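Local coordinates for protein sgbp-b (Bacteroides uniformis, PDB 7K44) that probably binds xyloglucan at the cell surface as a glycan-binding component of a polysaccharide utilization locus, at residues A[212-217]-A[243-248]; A[224-229]-A[259-264]; A[239-244]-A[377-382]. One frame throughout, in Å; residues are numbered along the deposited sequence.

Contact 1. Residues A[212-217]-A[243-248]. With CA (calcium ion), chain B.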
ATOM      1  N   LEU A 212     -11.279  -8.489  17.044  1.00 18.85           N
ATOM      2  CA  LEU A 212     -12.274  -7.497  17.448  1.00 18.56           C
ATOM      3  C   LEU A 212     -12.698  -6.725  16.214  1.00 20.34           C
ATOM      4  O   LEU A 212     -11.866  -6.079  15.567  1.00 19.20           O
ATOM      5  CB  LEU A 212     -11.692  -6.535  18.481  1.00 19.51           C
ATOM      6  CG  LEU A 212     -12.580  -5.336  18.836  1.00 18.22           C
ATOM      7  CD1 LEU A 212     -13.890  -5.779  19.514  1.00 20.56           C
ATOM      8  CD2 LEU A 212     -11.861  -4.359  19.740  1.00 19.65           C
ATOM      9  N   ASN A 213     -13.991  -6.777  15.890  1.00 19.40           N
ATOM     10  CA  ASN A 213     -14.497  -5.993  14.770  1.00 18.79           C
ATOM     11  C   ASN A 213     -15.782  -5.244  15.073  1.00 19.89           C
ATOM     12  O   ASN A 213     -16.340  -4.627  14.164  1.00 20.38           O
ATOM     13  CB  ASN A 213     -14.639  -6.827  13.478  1.00 19.84           C
ATOM     14  CG  ASN A 213     -15.724  -7.874  13.561  1.00 22.39           C
ATOM     15  OD1 ASN A 213     -16.512  -7.910  14.511  1.00 21.11           O
ATOM     16  ND2 ASN A 213     -15.764  -8.745  12.562  1.00 24.60           N
ATOM     17  N   TYR A 214     -16.267  -5.285  16.309  1.00 19.15           N
ATOM     18  CA  TYR A 214     -17.464  -4.563  16.736  1.00 19.99           C
ATOM     19  C   TYR A 214     -18.729  -5.044  16.052  1.00 23.80           C
ATOM     20  O   TYR A 214     -19.782  -4.395  16.176  1.00 23.78           O
ATOM     21  CB  TYR A 214     -17.312  -3.055  16.574  1.00 20.33           C
ATOM     22  CG  TYR A 214     -16.153  -2.485  17.364  1.00 20.09           C
ATOM     23  CD1 TYR A 214     -16.111  -2.609  18.748  1.00 18.99           C
ATOM     24  CD2 TYR A 214     -15.128  -1.810  16.728  1.00 20.06           C
ATOM     25  CE1 TYR A 214     -15.062  -2.079  19.486  1.00 19.57           C
ATOM     26  CE2 TYR A 214     -14.071  -1.267  17.442  1.00 18.90           C
ATOM     27  CZ  TYR A 214     -14.050  -1.399  18.823  1.00 19.43           C
ATOM     28  OH  TYR A 214     -13.039  -0.863  19.576  1.00 21.51           O
ATOM     29  N   ASP A 215     -18.644  -6.154  15.319  1.00 22.13           N
ATOM     30  CA  ASP A 215     -19.790  -6.731  14.645  1.00 22.13           C
ATOM     31  C   ASP A 215     -19.986  -8.115  15.265  1.00 23.61           C
ATOM     32  O   ASP A 215     -20.552  -8.219  16.363  1.00 26.93           O
ATOM     33  CB  ASP A 215     -19.592  -6.699  13.127  1.00 22.61           C
ATOM     34  CG  ASP A 215     -19.491  -5.268  12.581  1.00 23.98           C
ATOM     35  OD1 ASP A 215     -20.479  -4.516  12.687  1.00 26.27           O
ATOM     36  OD2 ASP A 215     -18.424  -4.886  12.054  1.00 22.69           O
ATOM     37  N   ASN A 216     -19.484  -9.171  14.638  1.00 24.34           N
ATOM     38  CA  ASN A 216     -19.638 -10.522  15.156  1.00 26.11           C
ATOM     39  C   ASN A 216     -18.489 -10.980  16.054  1.00 26.38           C
ATOM     40  O   ASN A 216     -18.622 -12.018  16.709  1.00 27.30           O
ATOM     41  CB  ASN A 216     -19.805 -11.512  13.997  1.00 29.28           C
ATOM     42  CG  ASN A 216     -18.667 -11.437  13.000  1.00 28.19           C
ATOM     43  OD1 ASN A 216     -18.255 -10.348  12.595  1.00 27.63           O
ATOM     44  ND2 ASN A 216     -18.153 -12.595  12.592  1.00 33.60           N
ATOM     45  N   ILE A 217     -17.373 -10.248  16.115  1.00 23.77           N
ATOM     46  CA  ILE A 217     -16.186 -10.669  16.861  1.00 23.56           C
ATOM     47  C   ILE A 217     -15.869  -9.625  17.921  1.00 22.24           C
ATOM     48  O   ILE A 217     -15.544  -8.474  17.592  1.00 22.51           O
ATOM     49  CB  ILE A 217     -14.959 -10.875  15.954  1.00 20.78           C
ATOM     50  CG1 ILE A 217     -15.282 -11.764  14.756  1.00 26.13           C
ATOM     51  CG2 ILE A 217     -13.795 -11.437  16.789  1.00 23.27           C
ATOM     52  CD1 ILE A 217     -15.656 -13.156  15.115  1.00 28.30           C
ATOM     53  N   LYS A 243     -19.961  -1.829  11.867  1.00 20.03           N
ATOM     54  CA  LYS A 243     -19.758  -0.888  12.958  1.00 20.22           C
ATOM     55  C   LYS A 243     -18.275  -0.702  13.240  1.00 20.92           C
ATOM     56  O   LYS A 243     -17.507  -1.666  13.238  1.00 20.40           O
ATOM     57  CB  LYS A 243     -20.449  -1.428  14.206  1.00 23.24           C
ATOM     58  CG  LYS A 243     -20.444  -0.496  15.381  1.00 24.03           C
ATOM     59  CD  LYS A 243     -21.211  -1.119  16.546  1.00 25.83           C
ATOM     60  CE  LYS A 243     -22.623  -1.481  16.141  1.00 30.50           C
ATOM     61  NZ  LYS A 243     -23.410  -1.921  17.327  1.00 28.48           N
ATOM     62  N   CYS A 244     -17.865   0.548  13.436  1.00 20.94           N
ATOM     63  CA  CYS A 244     -16.546   0.882  13.965  1.00 19.98           C
ATOM     64  C   CYS A 244     -16.755   1.753  15.196  1.00 20.98           C
ATOM     65  O   CYS A 244     -17.883   2.127  15.518  1.00 21.19           O
ATOM     66  CB  CYS A 244     -15.665   1.576  12.917  1.00 22.10           C
ATOM     67  SG  CYS A 244     -16.184   3.222  12.438  1.00 21.88           S
ATOM     68  N   TYR A 245     -15.687   2.031  15.938  1.00 18.92           N
ATOM     69  CA  TYR A 245     -15.774   2.902  17.105  1.00 19.22           C
ATOM     70  C   TYR A 245     -14.959   4.167  16.899  1.00 20.17           C
ATOM     71  O   TYR A 245     -13.852   4.133  16.349  1.00 20.61           O
ATOM     72  CB  TYR A 245     -15.406   2.216  18.444  1.00 18.68           C
ATOM     73  CG  TYR A 245     -16.628   1.665  19.142  1.00 18.87           C
ATOM     74  CD1 TYR A 245     -17.263   0.532  18.656  1.00 18.43           C
ATOM     75  CD2 TYR A 245     -17.179   2.310  20.246  1.00 20.31           C
ATOM     76  CE1 TYR A 245     -18.395   0.018  19.266  1.00 20.26           C
ATOM     77  CE2 TYR A 245     -18.328   1.799  20.875  1.00 17.74           C
ATOM     78  CZ  TYR A 245     -18.928   0.660  20.374  1.00 20.24           C
ATOM     79  OH  TYR A 245     -20.071   0.135  20.941  1.00 19.82           O
ATOM     80  N   SER A 246     -15.545   5.290  17.289  1.00 19.62           N
ATOM     81  CA  SER A 246     -14.901   6.588  17.228  1.00 20.75           C
ATOM     82  C   SER A 246     -14.401   7.026  18.595  1.00 19.64           C
ATOM     83  O   SER A 246     -14.999   6.712  19.631  1.00 20.84           O
ATOM     84  CB  SER A 246     -15.862   7.643  16.673  1.00 22.73           C
ATOM     85  OG  SER A 246     -16.887   7.949  17.598  1.00 25.80           O
ATOM     86  N   ILE A 247     -13.280   7.745  18.586  1.00 21.05           N
ATOM     87  CA  ILE A 247     -12.817   8.560  19.707  1.00 20.18           C
ATOM     88  C   ILE A 247     -12.841  10.001  19.217  1.00 23.22           C
ATOM     89  O   ILE A 247     -12.194  10.326  18.215  1.00 23.26           O
ATOM     90  CB  ILE A 247     -11.390   8.171  20.123  1.00 24.17           C
ATOM     91  CG1 ILE A 247     -11.386   6.793  20.782  1.00 25.37           C
ATOM     92  CG2 ILE A 247     -10.785   9.221  21.041  1.00 26.34           C
ATOM     93  CD1 ILE A 247     -11.964   6.781  22.174  1.00 24.65           C
ATOM     94  N   SER A 248     -13.591  10.868  19.900  1.00 23.27           N
ATOM     95  CA  SER A 248     -13.750  12.216  19.366  1.00 22.28           C
ATOM     96  C   SER A 248     -14.067  13.192  20.487  1.00 23.37           C
ATOM     97  O   SER A 248     -14.585  12.811  21.540  1.00 24.59           O
ATOM     98  CB  SER A 248     -14.833  12.279  18.282  1.00 26.09           C
ATOM     99  OG  SER A 248     -16.121  12.160  18.854  1.00 27.95           O
TER
HETATM  100 CA    CA B 401     -16.557  -3.437  12.054  1.00 20.01          CA
HETATM  101  O   HOH W   1     -22.354  -4.750  16.902  1.00 37.85           O
HETATM  102  O   HOH W   2     -15.493  -5.199  10.804  1.00 21.32           O
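Asn213 OD1 is gripped by two backbone N-H groups of its own loop, and the backbone O of Asn213 shares a calcium ion with Lys243 O across the contact. Asp215 N donates to Asn213 OD1 at 2.9 Å from above the amide plane, closing an Asx turn, and Ile217 N arrives from the opposite face. With CG between the backbone N and the carbonyl carbon (chi1 68°), the amide folds over its own loop, where ND2 also donates to Asn216 OD1. The loop thus braced offers Asn213 O and Asp215 OD2 to the metal, and Lys243 O meets the calcium at 2.3 Å. Asn213 O and Lys243 O lie 3.3 Å apart, two acceptors brought together by the cation. Asp215 divides its carboxylate: OD2 goes to calcium, whereas OD1 takes Lys243 N at 2.9 Å on its syn lone pair, with a nearly straight N-H...O angle of 170°. This is one flank of a calcium site beside strand 243-248 in the beta-sandwich of the glycan-binding domain; Asp241 and Asp378 supply its remaining protein ligands. Beyond the metal, Tyr214 turns its ring under Tyr245, whose CD1 sits 3.3 Å above the centre of the Tyr214 ring. The two ring planes are 44° apart, neither stacked nor edge-to-face, and Tyr245 CB adds a CH-pi contact. Leu212 CG packs toward the rim of the opposite face, and Tyr214 OH is hydrogen-bonded to Asn263. The Lys243 chain, bent at chi3, passes Tyr214 O with its CD at 3.6 Å, and a water links Lys243 NZ to that same carbonyl.

Contact 2. Residues A[224-229]-A[259-264]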
ATOM      1  N   GLY A 224     -14.346   6.523  27.717  1.00 18.51           N
ATOM      2  CA  GLY A 224     -14.641   7.931  27.528  1.00 19.71           C
ATOM      3  C   GLY A 224     -14.443   8.353  26.083  1.00 21.38           C
ATOM      4  O   GLY A 224     -13.555   7.861  25.382  1.00 20.34           O
ATOM      5  N   GLN A 225     -15.295   9.276  25.635  1.00 20.96           N
ATOM      6  CA  GLN A 225     -15.226   9.873  24.303  1.00 19.58           C
ATOM      7  C   GLN A 225     -15.516   8.886  23.172  1.00 19.93           C
ATOM      8  O   GLN A 225     -15.219   9.191  22.009  1.00 21.71           O
ATOM      9  CB  GLN A 225     -13.893  10.591  24.044  1.00 22.02           C
ATOM     10  CG  GLN A 225     -13.406  11.461  25.193  1.00 24.04           C
ATOM     11  CD  GLN A 225     -14.321  12.630  25.463  1.00 27.30           C
ATOM     12  OE1 GLN A 225     -14.841  13.265  24.537  1.00 32.65           O
ATOM     13  NE2 GLN A 225     -14.533  12.919  26.733  1.00 26.75           N
ATOM     14  N   ALA A 226     -16.108   7.729  23.474  1.00 20.44           N
ATOM     15  CA  ALA A 226     -16.234   6.617  22.533  1.00 20.85           C
ATOM     16  C   ALA A 226     -17.682   6.403  22.116  1.00 20.56           C
ATOM     17  O   ALA A 226     -18.565   6.257  22.971  1.00 20.49           O
ATOM     18  CB  ALA A 226     -15.699   5.323  23.145  1.00 21.40           C
ATOM     19  N   VAL A 227     -17.918   6.334  20.808  1.00 20.11           N
ATOM     20  CA  VAL A 227     -19.257   6.138  20.249  1.00 19.62           C
ATOM     21  C   VAL A 227     -19.158   5.240  19.018  1.00 21.53           C
ATOM     22  O   VAL A 227     -18.241   5.420  18.202  1.00 21.99           O
ATOM     23  CB  VAL A 227     -19.922   7.478  19.885  1.00 26.07           C
ATOM     24  CG1 VAL A 227     -21.345   7.262  19.377  1.00 27.70           C
ATOM     25  CG2 VAL A 227     -19.940   8.438  21.073  1.00 28.57           C
ATOM     26  N   PRO A 228     -20.063   4.280  18.834  1.00 17.31           N
ATOM     27  CA  PRO A 228     -20.058   3.480  17.603  1.00 20.35           C
ATOM     28  C   PRO A 228     -20.589   4.273  16.428  1.00 22.12           C
ATOM     29  O   PRO A 228     -21.462   5.138  16.571  1.00 21.87           O
ATOM     30  CB  PRO A 228     -21.009   2.326  17.930  1.00 21.15           C
ATOM     31  CG  PRO A 228     -21.962   2.936  18.940  1.00 20.96           C
ATOM     32  CD  PRO A 228     -21.103   3.838  19.781  1.00 17.99           C
ATOM     33  N   VAL A 229     -20.064   3.946  15.250  1.00 20.53           N
ATOM     34  CA  VAL A 229     -20.407   4.607  14.000  1.00 21.12           C
ATOM     35  C   VAL A 229     -20.531   3.534  12.926  1.00 21.40           C
ATOM     36  O   VAL A 229     -19.664   2.661  12.814  1.00 23.40           O
ATOM     37  CB  VAL A 229     -19.303   5.619  13.630  1.00 23.45           C
ATOM     38  CG1 VAL A 229     -19.454   6.130  12.193  1.00 25.43           C
ATOM     39  CG2 VAL A 229     -19.307   6.792  14.616  1.00 27.36           C
ATOM     40  N   GLY A 259      -9.827   9.758  26.618  1.00 21.66           N
ATOM     41  CA  GLY A 259     -10.548   8.853  25.729  1.00 21.55           C
ATOM     42  C   GLY A 259     -10.060   7.425  25.896  1.00 22.36           C
ATOM     43  O   GLY A 259      -8.863   7.192  26.081  1.00 21.30           O
ATOM     44  N   GLN A 260     -10.988   6.471  25.835  1.00 20.26           N
ATOM     45  CA  GLN A 260     -10.605   5.066  25.892  1.00 19.54           C
ATOM     46  C   GLN A 260     -11.529   4.239  25.017  1.00 19.95           C
ATOM     47  O   GLN A 260     -12.721   4.534  24.891  1.00 19.09           O
ATOM     48  CB  GLN A 260     -10.697   4.473  27.303  1.00 20.31           C
ATOM     49  CG  GLN A 260      -9.924   5.214  28.381  1.00 20.84           C
ATOM     50  CD  GLN A 260     -10.716   6.367  28.972  1.00 22.02           C
ATOM     51  OE1 GLN A 260     -11.931   6.276  29.153  1.00 22.47           O
ATOM     52  NE2 GLN A 260     -10.034   7.463  29.262  1.00 21.13           N
ATOM     53  N   LEU A 261     -10.977   3.177  24.444  1.00 18.30           N
ATOM     54  CA  LEU A 261     -11.745   2.064  23.904  1.00 17.62           C
ATOM     55  C   LEU A 261     -11.306   0.851  24.708  1.00 19.10           C
ATOM     56  O   LEU A 261     -10.189   0.345  24.530  1.00 18.64           O
ATOM     57  CB  LEU A 261     -11.466   1.834  22.424  1.00 17.53           C
ATOM     58  CG  LEU A 261     -11.836   2.940  21.454  1.00 16.90           C
ATOM     59  CD1 LEU A 261     -11.478   2.507  20.020  1.00 19.60           C
ATOM     60  CD2 LEU A 261     -13.315   3.267  21.562  1.00 20.37           C
ATOM     61  N   GLN A 262     -12.144   0.406  25.644  1.00 17.59           N
ATOM     62  CA  GLN A 262     -11.854  -0.774  26.450  1.00 17.89           C
ATOM     63  C   GLN A 262     -12.779  -1.849  25.910  1.00 21.64           C
ATOM     64  O   GLN A 262     -14.000  -1.709  25.980  1.00 20.98           O
ATOM     65  CB  GLN A 262     -12.104  -0.516  27.937  1.00 18.42           C
ATOM     66  CG  GLN A 262     -11.446   0.768  28.434  1.00 19.82           C
ATOM     67  CD  GLN A 262      -9.953   0.634  28.710  1.00 20.65           C
ATOM     68  OE1 GLN A 262      -9.188   1.516  28.352  1.00 22.33           O
ATOM     69  NE2 GLN A 262      -9.542  -0.458  29.342  1.00 21.88           N
ATOM     70  N   ASN A 263     -12.203  -2.896  25.341  1.00 18.67           N
ATOM     71  CA  ASN A 263     -12.943  -3.847  24.533  1.00 16.93           C
ATOM     72  C   ASN A 263     -12.669  -5.262  25.007  1.00 18.09           C
ATOM     73  O   ASN A 263     -11.584  -5.567  25.509  1.00 20.03           O
ATOM     74  CB  ASN A 263     -12.460  -3.800  23.055  1.00 17.96           C
ATOM     75  CG  ASN A 263     -12.342  -2.386  22.505  1.00 18.97           C
ATOM     76  OD1 ASN A 263     -13.333  -1.766  22.111  1.00 21.62           O
ATOM     77  ND2 ASN A 263     -11.108  -1.871  22.456  1.00 19.22           N
ATOM     78  N   GLY A 264     -13.652  -6.142  24.813  1.00 20.19           N
ATOM     79  CA  GLY A 264     -13.400  -7.561  24.918  1.00 20.96           C
ATOM     80  C   GLY A 264     -13.052  -8.125  23.550  1.00 20.00           C
ATOM     81  O   GLY A 264     -13.806  -7.964  22.586  1.00 23.06           O
TER
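Gly224 meets Gln260 through both of its backbone polar atoms. Gly224 N donates to Gln260 OE1 at 2.8 Å, the N-H...O angle being 163°, but the donor stands above the amide plane, 40° out of it, so no lone pair is addressed squarely. Gly224 O accepts from Gln260 N at 3.0 Å, this time in the carbonyl plane and on a lone pair. The same carbonyl oxygen lies 3.2 Å from Gly259 CA in a CA-H...O contact. One residue thus binds the main chain and the side-chain end of Gln260, which can return to its own backbone level because its chain bends at chi2 (85°). An alanine in place of Gln260 would probably leave Gly224 N without this acceptor, with Gln260 N to Gly224 O as the remaining hydrogen bond between the two segments. Gln225, with a positive phi, turns the chain here and lays its CG 3.9 Å from Gly259 CA. At Ala226 the strand begins, and the methyl points at the partner: Ala226 CB is 3.5 Å from Leu261 CD2, an apolar touch, and equally near Gln260 O. From there the two strands diverge. Strand 226-230 pairs antiparallel with 243-248, to which Gln225 and Val227 bond by their backbones, while 255-264 lies between 219-222 and 357-364 in the other sheet. The contact therefore spans the two sheets of the sandwich at the turn by which the chain leaves strand 219-222 for 226-230, and Leu261 faces into the interior against Tyr214, Tyr245 and Ile247.

Contact 3. Residues A[239-244]-A[377-382]. With CA (calcium ion), chain B.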
ATOM      1  N   PHE A 239     -16.778   5.288   4.511  1.00 23.87           N
ATOM      2  CA  PHE A 239     -16.987   3.861   4.380  1.00 22.23           C
ATOM      3  C   PHE A 239     -16.600   3.206   5.694  1.00 20.97           C
ATOM      4  O   PHE A 239     -15.733   3.702   6.418  1.00 22.30           O
ATOM      5  CB  PHE A 239     -16.134   3.278   3.249  1.00 21.35           C
ATOM      6  CG  PHE A 239     -16.377   3.934   1.925  1.00 24.93           C
ATOM      7  CD1 PHE A 239     -17.429   3.531   1.128  1.00 27.48           C
ATOM      8  CD2 PHE A 239     -15.580   4.974   1.513  1.00 27.41           C
ATOM      9  CE1 PHE A 239     -17.669   4.151  -0.083  1.00 28.01           C
ATOM     10  CE2 PHE A 239     -15.805   5.596   0.300  1.00 28.41           C
ATOM     11  CZ  PHE A 239     -16.852   5.179  -0.489  1.00 30.09           C
ATOM     12  N   SER A 240     -17.263   2.098   5.998  1.00 25.97           N
ATOM     13  CA  SER A 240     -16.930   1.341   7.190  1.00 23.19           C
ATOM     14  C   SER A 240     -17.263  -0.122   6.966  1.00 25.03           C
ATOM     15  O   SER A 240     -18.149  -0.468   6.183  1.00 25.35           O
ATOM     16  CB  SER A 240     -17.671   1.866   8.426  1.00 21.51           C
ATOM     17  OG  SER A 240     -19.045   1.496   8.392  1.00 24.87           O
ATOM     18  N   ASP A 241     -16.530  -0.988   7.658  1.00 21.52           N
ATOM     19  CA  ASP A 241     -16.828  -2.416   7.646  1.00 21.41           C
ATOM     20  C   ASP A 241     -17.816  -2.650   8.780  1.00 22.83           C
ATOM     21  O   ASP A 241     -17.447  -2.962   9.911  1.00 23.21           O
ATOM     22  CB  ASP A 241     -15.538  -3.203   7.842  1.00 21.28           C
ATOM     23  CG  ASP A 241     -15.727  -4.693   7.669  1.00 30.01           C
ATOM     24  OD1 ASP A 241     -16.886  -5.145   7.537  1.00 30.70           O
ATOM     25  OD2 ASP A 241     -14.705  -5.420   7.674  1.00 29.38           O
ATOM     26  N   GLY A 242     -19.102  -2.470   8.491  1.00 22.49           N
ATOM     27  CA  GLY A 242     -20.052  -2.559   9.581  1.00 24.75           C
ATOM     28  C   GLY A 242     -19.800  -1.472  10.605  1.00 18.93           C
ATOM     29  O   GLY A 242     -19.470  -0.328  10.273  1.00 23.21           O
ATOM     30  N   LYS A 243     -19.961  -1.829  11.867  1.00 20.03           N
ATOM     31  CA  LYS A 243     -19.758  -0.888  12.958  1.00 20.22           C
ATOM     32  C   LYS A 243     -18.275  -0.702  13.240  1.00 20.92           C
ATOM     33  O   LYS A 243     -17.507  -1.666  13.238  1.00 20.40           O
ATOM     34  CB  LYS A 243     -20.449  -1.428  14.206  1.00 23.24           C
ATOM     35  CG  LYS A 243     -20.444  -0.496  15.381  1.00 24.03           C
ATOM     36  CD  LYS A 243     -21.211  -1.119  16.546  1.00 25.83           C
ATOM     37  CE  LYS A 243     -22.623  -1.481  16.141  1.00 30.50           C
ATOM     38  NZ  LYS A 243     -23.410  -1.921  17.327  1.00 28.48           N
ATOM     39  N   CYS A 244     -17.865   0.548  13.436  1.00 20.94           N
ATOM     40  CA  CYS A 244     -16.546   0.882  13.965  1.00 19.98           C
ATOM     41  C   CYS A 244     -16.755   1.753  15.196  1.00 20.98           C
ATOM     42  O   CYS A 244     -17.883   2.127  15.518  1.00 21.19           O
ATOM     43  CB  CYS A 244     -15.665   1.576  12.917  1.00 22.10           C
ATOM     44  SG  CYS A 244     -16.184   3.222  12.438  1.00 21.88           S
ATOM     45  N   PHE A 377     -11.747   3.417  14.529  1.00 17.50           N
ATOM     46  CA  PHE A 377     -10.958   2.199  14.665  1.00 18.04           C
ATOM     47  C   PHE A 377     -11.820   0.984  14.343  1.00 17.87           C
ATOM     48  O   PHE A 377     -12.997   0.927  14.724  1.00 18.01           O
ATOM     49  CB  PHE A 377     -10.484   2.041  16.121  1.00 18.22           C
ATOM     50  CG  PHE A 377      -9.561   3.120  16.588  1.00 19.60           C
ATOM     51  CD1 PHE A 377     -10.054   4.292  17.137  1.00 22.79           C
ATOM     52  CD2 PHE A 377      -8.185   2.953  16.484  1.00 22.12           C
ATOM     53  CE1 PHE A 377      -9.184   5.280  17.570  1.00 22.55           C
ATOM     54  CE2 PHE A 377      -7.320   3.943  16.909  1.00 24.12           C
ATOM     55  CZ  PHE A 377      -7.824   5.107  17.443  1.00 25.39           C
ATOM     56  N   ASP A 378     -11.226  -0.018  13.692  1.00 17.10           N
ATOM     57  CA  ASP A 378     -11.945  -1.245  13.376  1.00 17.56           C
ATOM     58  C   ASP A 378     -10.951  -2.344  13.040  1.00 17.81           C
ATOM     59  O   ASP A 378      -9.762  -2.101  12.789  1.00 17.12           O
ATOM     60  CB  ASP A 378     -12.894  -1.017  12.186  1.00 18.54           C
ATOM     61  CG  ASP A 378     -14.091  -1.986  12.147  1.00 19.77           C
ATOM     62  OD1 ASP A 378     -14.220  -2.943  12.951  1.00 19.63           O
ATOM     63  OD2 ASP A 378     -14.932  -1.753  11.247  1.00 21.45           O
ATOM     64  N   ASN A 379     -11.469  -3.570  13.014  1.00 17.40           N
ATOM     65  CA  ASN A 379     -10.780  -4.721  12.418  1.00 18.86           C
ATOM     66  C   ASN A 379      -9.407  -4.980  13.037  1.00 17.78           C
ATOM     67  O   ASN A 379      -8.392  -5.007  12.345  1.00 19.22           O
ATOM     68  CB  ASN A 379     -10.702  -4.593  10.896  1.00 19.03           C
ATOM     69  CG  ASN A 379     -12.019  -4.911  10.227  1.00 20.48           C
ATOM     70  OD1 ASN A 379     -12.857  -5.607  10.800  1.00 21.71           O
ATOM     71  ND2 ASN A 379     -12.196  -4.430   8.997  1.00 22.34           N
ATOM     72  N   PHE A 380      -9.392  -5.198  14.354  1.00 16.96           N
ATOM     73  CA  PHE A 380      -8.161  -5.606  15.020  1.00 16.96           C
ATOM     74  C   PHE A 380      -7.898  -7.079  14.721  1.00 19.91           C
ATOM     75  O   PHE A 380      -8.779  -7.928  14.898  1.00 19.26           O
ATOM     76  CB  PHE A 380      -8.261  -5.382  16.530  1.00 17.63           C
ATOM     77  CG  PHE A 380      -8.406  -3.942  16.931  1.00 18.51           C
ATOM     78  CD1 PHE A 380      -9.648  -3.323  16.920  1.00 20.13           C
ATOM     79  CD2 PHE A 380      -7.305  -3.213  17.336  1.00 19.75           C
ATOM     80  CE1 PHE A 380      -9.795  -1.989  17.301  1.00 20.39           C
ATOM     81  CE2 PHE A 380      -7.433  -1.877  17.717  1.00 20.52           C
ATOM     82  CZ  PHE A 380      -8.674  -1.265  17.693  1.00 20.22           C
ATOM     83  N   ARG A 381      -6.687  -7.381  14.255  1.00 21.12           N
ATOM     84  CA  ARG A 381      -6.295  -8.742  13.913  1.00 19.40           C
ATOM     85  C   ARG A 381      -4.881  -8.991  14.409  1.00 20.04           C
ATOM     86  O   ARG A 381      -4.100  -8.056  14.589  1.00 21.90           O
ATOM     87  CB  ARG A 381      -6.385  -9.026  12.403  1.00 19.80           C
ATOM     88  CG  ARG A 381      -5.541  -8.117  11.507  1.00 22.08           C
ATOM     89  CD  ARG A 381      -6.352  -6.983  10.912  1.00 21.29           C
ATOM     90  NE  ARG A 381      -5.639  -6.264   9.848  1.00 19.44           N
ATOM     91  CZ  ARG A 381      -6.042  -5.097   9.355  1.00 19.70           C
ATOM     92  NH1 ARG A 381      -5.339  -4.497   8.382  1.00 19.59           N
ATOM     93  NH2 ARG A 381      -7.163  -4.529   9.815  1.00 20.26           N
ATOM     94  N   VAL A 382      -4.567 -10.261  14.665  1.00 19.16           N
ATOM     95  CA  VAL A 382      -3.208 -10.682  15.014  1.00 20.29           C
ATOM     96  C   VAL A 382      -2.667 -11.482  13.839  1.00 20.33           C
ATOM     97  O   VAL A 382      -3.239 -12.521  13.477  1.00 21.30           O
ATOM     98  CB  VAL A 382      -3.168 -11.513  16.307  1.00 19.52           C
ATOM     99  CG1 VAL A 382      -1.722 -11.944  16.577  1.00 20.34           C
ATOM    100  CG2 VAL A 382      -3.733 -10.729  17.482  1.00 19.33           C
TER
HETATM  101 CA    CA B 401     -16.557  -3.437  12.054  1.00 20.01          CA
HETATM  102  O   HOH W   3     -14.796   0.212   9.548  1.00 24.53           O
HETATM  103  O   HOH W   2     -15.493  -5.199  10.804  1.00 21.32           O
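Asp378 reaches from strand 371-384 toward Cys244 and a calcium ion, and its side chain can be followed atom by atom. CB lies 3.9 Å from Cys244 CB, a methylene-to-methylene approach beside the point where Cys244 CB also touches Phe377 O at 3.3 Å. CG, anti to the backbone N (chi1 -155°), directs the carboxylate at the metal, which both oxygens bind: a bidentate ligand. OD1 additionally receives a weak bond from the backbone N of Asn379. OD2 sits 2.5 Å from the calcium and 3.1 Å from Asp241 O, another ligand of the ion, and it accepts from a water at 2.6 Å that in turn takes the N-H of Asp241. Lys243 O contributes a further carbonyl from the same side of the contact, so segment 239-244 and strand 371-384 are joined through one cation, as in the calcium sites of many carbohydrate-binding beta-sandwiches. The second shell lies one residue on. Asn379 ND2 donates to Asp241 OD2 at 3.0 Å and 168°, meeting the anti side of that carboxylate; the donor bond lies in the amide plane, and the amide and carboxylate planes stand 71° apart. Asn379 OD1 accepts at 2.7 Å from the water bound to calcium, which helps to orient that water. With Asn213 O and Asp215 OD2, the ion has seven oxygen ligands, among them two carboxylates that would roughly balance its charge. The cation probably offsets the repulsion between Asp378 and the nearby carboxylate of Asp241, whose OD2 takes no ligand place, and such an all-oxygen shell is consistent with a structural calcium.

How the contacts relate
All three contacts lie in the C-terminal glycan-binding domain. Contacts 1 and 3 are closest, their centres 6 Å apart: they share Lys243 and Cys244, strand 243-248, the calcium ion and one of its waters, and between them supply all five metal-binding residues. Contact 2 is 8 Å from contact 1 and 13 Å from contact 3. Strand 226-230 of contact 2 neighbours 243-248, which neighbours 371-384, whereas 255-264 belongs to the facing sheet; Leu212 of contact 1 packs against its Asn263. Along the chain the order is 212-217, 224-229, 239-248, 259-264, then 377-382 far later, so the metal joins early and late parts of the domain.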